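Local coordinates for protein putative acid phosphatase WZB (Escherichia coli, PDB 2WMY) that probably removes phosphate from phosphotyrosine in proteins, as a member of the low molecular weight protein tyrosine phosphatase family, at residues N18-L28 with L64-T72. The protein carries 1 engineered substitution. Sequence-based numbering, arbitrary orientation.
Sequences NICRSPIGERL and LCLKGHRGT. With SO4 (sulfate ion), chain I.
Asn-18 OD1 receives Thr-72 N on a lone pair at 2.6 Å and a proton from a water that also donates to Thr-72 OG1. Asn-18 belongs to the phosphate-binding loop of the low molecular weight phosphatase fold, a P-loop running into helix 21-32. Its Ile-19, Cys-20 and Arg-21 amides and the Arg-21 side chain hold a sulfate, consistent with the site for the substrate phosphate. Chi1 of Asn-18 (-174°) sets CG anti to N and brings OD1 to the Gly-71 and Thr-72 backbone, while ND2 binds Ser-22 OG. His-69 NE2 donates to Asn-18 O at 2.6 Å, the oxygen near the ring edge, 16° out of its plane; Pro-23 CB sits over the centre of one ring face, 3.8 Å from the centroid, a CH-pi contact. Farther along the helix, Ile-24 CG1 meets Leu-66 CD2, and Leu-28 crosses Leu-64 at about a right angle. The bend at chi2 (-64°) brings the guanidinium edge of Arg-27 to Lys-67 O, 3.0 Å from NH1, which also reaches Cys-65 O weakly. A salt bridge from Arg-27 NE to Glu-26 OE2 at 2.7 Å helps fix the group's rotation, and a second water joins OE2 to Arg-27 NH2.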
loop_
_atom_site.group_PDB
_atom_site.type_symbol
_atom_site.label_atom_id
_atom_site.label_comp_id
_atom_site.label_asym_id
_atom_site.label_seq_id
_atom_site.Cartn_x
_atom_site.Cartn_y
_atom_site.Cartn_z
ATOM N N ASN A 18 5.348 6.360 0.121
ATOM C CA ASN A 18 4.147 6.511 -0.712
ATOM C C ASN A 18 4.531 6.785 -2.169
ATOM O O ASN A 18 3.845 7.517 -2.878
ATOM C CB ASN A 18 3.203 7.594 -0.155
ATOM C CG ASN A 18 1.866 7.680 -0.907
ATOM O OD1 ASN A 18 1.376 8.770 -1.172
ATOM N ND2 ASN A 18 1.282 6.542 -1.245
ATOM N N ILE A 19 5.639 6.196 -2.614
ATOM C CA ILE A 19 6.072 6.343 -4.010
ATOM C C ILE A 19 6.413 5.004 -4.681
ATOM O O ILE A 19 6.522 4.938 -5.899
ATOM C CB ILE A 19 7.267 7.309 -4.150
ATOM C CG1 ILE A 19 8.502 6.751 -3.446
ATOM C CG2 ILE A 19 6.920 8.684 -3.605
ATOM C CD1 ILE A 19 9.727 7.636 -3.610
ATOM N N CYS A 20 6.566 3.940 -3.894
ATOM C CA CYS A 20 6.783 2.608 -4.462
ATOM C C CYS A 20 5.657 1.612 -4.159
ATOM O O CYS A 20 4.846 1.317 -5.028
ATOM C CB CYS A 20 8.119 2.029 -3.999
ATOM S SG CYS A 20 9.565 3.002 -4.455
ATOM N N ARG A 21 5.604 1.114 -2.922
ATOM C CA ARG A 21 4.689 0.021 -2.563
ATOM C C ARG A 21 3.208 0.385 -2.505
ATOM O O ARG A 21 2.396 -0.255 -3.170
ATOM C CB ARG A 21 5.108 -0.644 -1.245
ATOM C CG ARG A 21 6.425 -1.403 -1.354
ATOM C CD ARG A 21 6.995 -1.720 0.012
ATOM N NE ARG A 21 7.498 -0.520 0.673
ATOM C CZ ARG A 21 8.054 -0.524 1.876
ATOM N NH1 ARG A 21 8.177 -1.667 2.526
ATOM N NH2 ARG A 21 8.505 0.606 2.417
ATOM N N SER A 22 2.837 1.374 -1.694
ATOM C CA SER A 22 1.405 1.669 -1.562
ATOM C C SER A 22 0.737 2.114 -2.876
ATOM O O SER A 22 -0.389 1.701 -3.170
ATOM C CB SER A 22 1.074 2.589 -0.367
ATOM O OG SER A 22 1.722 3.848 -0.416
ATOM N N PRO A 23 1.433 2.910 -3.700
ATOM C CA PRO A 23 0.752 3.280 -4.947
ATOM C C PRO A 23 0.430 2.041 -5.779
ATOM O O PRO A 23 -0.582 1.989 -6.470
ATOM C CB PRO A 23 1.780 4.148 -5.682
ATOM C CG PRO A 23 2.824 4.489 -4.682
ATOM C CD PRO A 23 2.813 3.420 -3.638
ATOM N N ILE A 24 1.309 1.051 -5.719
ATOM C CA ILE A 24 1.094 -0.187 -6.450
ATOM C C ILE A 24 -0.004 -1.028 -5.790
ATOM O O ILE A 24 -0.893 -1.540 -6.462
ATOM C CB ILE A 24 2.407 -0.974 -6.582
ATOM C CG1 ILE A 24 3.323 -0.267 -7.587
ATOM C CG2 ILE A 24 2.129 -2.407 -7.001
ATOM C CD1 ILE A 24 4.718 -0.883 -7.696
ATOM N N GLY A 25 0.046 -1.137 -4.467
ATOM C CA GLY A 25 -0.982 -1.842 -3.718
ATOM C C GLY A 25 -2.347 -1.208 -3.912
ATOM O O GLY A 25 -3.341 -1.905 -4.093
ATOM N N GLU A 26 -2.390 0.122 -3.885
ATOM C CA GLU A 26 -3.635 0.859 -4.097
ATOM C C GLU A 26 -4.268 0.513 -5.435
ATOM O O GLU A 26 -5.457 0.197 -5.501
ATOM C CB GLU A 26 -3.379 2.362 -4.021
ATOM C CG GLU A 26 -4.448 3.238 -4.640
ATOM C CD GLU A 26 -3.981 4.689 -4.793
ATOM O OE1 GLU A 26 -3.684 5.339 -3.763
ATOM O OE2 GLU A 26 -3.901 5.177 -5.942
ATOM N N ARG A 27 -3.469 0.573 -6.498
ATOM C CA ARG A 27 -3.994 0.395 -7.850
ATOM C C ARG A 27 -4.398 -1.057 -8.113
ATOM O O ARG A 27 -5.376 -1.321 -8.816
ATOM C CB ARG A 27 -2.984 0.887 -8.903
ATOM C CG ARG A 27 -2.633 2.371 -8.792
ATOM C CD ARG A 27 -3.841 3.264 -9.039
ATOM N NE ARG A 27 -3.588 4.640 -8.616
ATOM C CZ ARG A 27 -3.349 5.653 -9.449
ATOM N NH1 ARG A 27 -3.346 5.454 -10.760
ATOM N NH2 ARG A 27 -3.116 6.869 -8.968
ATOM N N LEU A 28 -3.641 -1.995 -7.549
ATOM C CA LEU A 28 -4.002 -3.405 -7.647
ATOM C C LEU A 28 -5.369 -3.642 -6.998
ATOM O O LEU A 28 -6.254 -4.268 -7.593
ATOM C CB LEU A 28 -2.920 -4.289 -7.006
ATOM C CG LEU A 28 -1.588 -4.407 -7.768
ATOM C CD1 LEU A 28 -0.506 -5.054 -6.901
ATOM C CD2 LEU A 28 -1.771 -5.179 -9.078
ATOM N N LEU A 64 -0.120 -2.420 -15.345
ATOM C CA LEU A 64 -0.734 -1.646 -14.271
ATOM C C LEU A 64 -0.376 -0.166 -14.383
ATOM O O LEU A 64 0.786 0.182 -14.583
ATOM C CB LEU A 64 -0.314 -2.189 -12.901
ATOM C CG LEU A 64 -0.980 -1.476 -11.721
ATOM C CD1 LEU A 64 -2.514 -1.688 -11.723
ATOM C CD2 LEU A 64 -0.355 -1.896 -10.392
ATOM N N CYS A 65 -1.374 0.702 -14.233
ATOM C CA CYS A 65 -1.170 2.145 -14.385
ATOM C C CYS A 65 -1.090 2.879 -13.045
ATOM O O CYS A 65 -2.007 2.799 -12.221
ATOM C CB CYS A 65 -2.271 2.760 -15.261
ATOM S SG CYS A 65 -2.177 4.581 -15.463
ATOM N N LEU A 66 0.011 3.599 -12.846
ATOM C CA LEU A 66 0.236 4.386 -11.634
ATOM C C LEU A 66 0.013 5.877 -11.870
ATOM O O LEU A 66 0.290 6.707 -11.004
ATOM C CB LEU A 66 1.658 4.160 -11.122
ATOM C CG LEU A 66 1.860 3.153 -9.987
ATOM C CD1 LEU A 66 0.991 1.917 -10.152
ATOM C CD2 LEU A 66 3.337 2.787 -9.859
ATOM N N LYS A 67 -0.501 6.223 -13.038
ATOM C CA LYS A 67 -0.550 7.625 -13.421
ATOM C C LYS A 67 -1.510 8.438 -12.562
ATOM O O LYS A 67 -2.559 7.952 -12.146
ATOM C CB LYS A 67 -0.850 7.772 -14.915
ATOM C CG LYS A 67 0.314 7.344 -15.799
ATOM C CD LYS A 67 -0.053 7.351 -17.275
ATOM C CE LYS A 67 1.181 7.181 -18.138
ATOM N NZ LYS A 67 0.976 7.722 -19.510
ATOM N N GLY A 68 -1.126 9.678 -12.285
ATOM C CA GLY A 68 -1.937 10.560 -11.471
ATOM C C GLY A 68 -1.591 10.496 -9.999
ATOM O O GLY A 68 -2.168 11.224 -9.193
ATOM N N HIS A 69 -0.645 9.633 -9.640
ATOM C CA HIS A 69 -0.323 9.442 -8.235
ATOM C C HIS A 69 0.390 10.644 -7.640
ATOM O O HIS A 69 1.140 11.331 -8.323
ATOM C CB HIS A 69 0.535 8.200 -8.020
ATOM C CG HIS A 69 1.009 8.059 -6.611
ATOM N ND1 HIS A 69 0.197 7.595 -5.601
ATOM C CD2 HIS A 69 2.199 8.355 -6.035
ATOM C CE1 HIS A 69 0.870 7.596 -4.465
ATOM N NE2 HIS A 69 2.087 8.051 -4.702
ATOM N N ARG A 70 0.172 10.868 -6.350
ATOM C CA ARG A 70 0.775 11.989 -5.646
ATOM C C ARG A 70 1.172 11.548 -4.240
ATOM O O ARG A 70 0.327 11.101 -3.469
ATOM C CB ARG A 70 -0.236 13.135 -5.578
ATOM C CG ARG A 70 0.107 14.235 -4.604
ATOM C CD ARG A 70 -1.020 15.253 -4.531
ATOM N NE ARG A 70 -1.365 15.765 -5.850
ATOM C CZ ARG A 70 -0.759 16.792 -6.438
ATOM N NH1 ARG A 70 -1.138 17.187 -7.651
ATOM N NH2 ARG A 70 0.228 17.425 -5.814
ATOM N N GLY A 71 2.453 11.665 -3.903
ATOM C CA GLY A 71 2.916 11.264 -2.584
ATOM C C GLY A 71 2.145 11.981 -1.486
ATOM O O GLY A 71 2.004 13.199 -1.525
ATOM N N THR A 72 1.651 11.225 -0.510
ATOM C CA THR A 72 0.785 11.761 0.538
ATOM C C THR A 72 1.231 11.301 1.918
ATOM O O THR A 72 1.551 10.130 2.122
ATOM C CB THR A 72 -0.671 11.315 0.333
ATOM O OG1 THR A 72 -1.135 11.757 -0.949
ATOM C CG2 THR A 72 -1.583 11.865 1.432
HETATM S S SO4 I . 8.185 3.164 -0.594
HETATM O O1 SO4 I . 7.368 4.230 -1.188
HETATM O O2 SO4 I . 9.583 3.355 -0.996
HETATM O O3 SO4 I . 8.112 3.163 0.875
HETATM O O4 SO4 I . 7.671 1.876 -1.072
HETATM O O HOH W 1 -1.366 9.042 -2.042
HETATM O O HOH W 2 -2.834 7.538 -6.219
#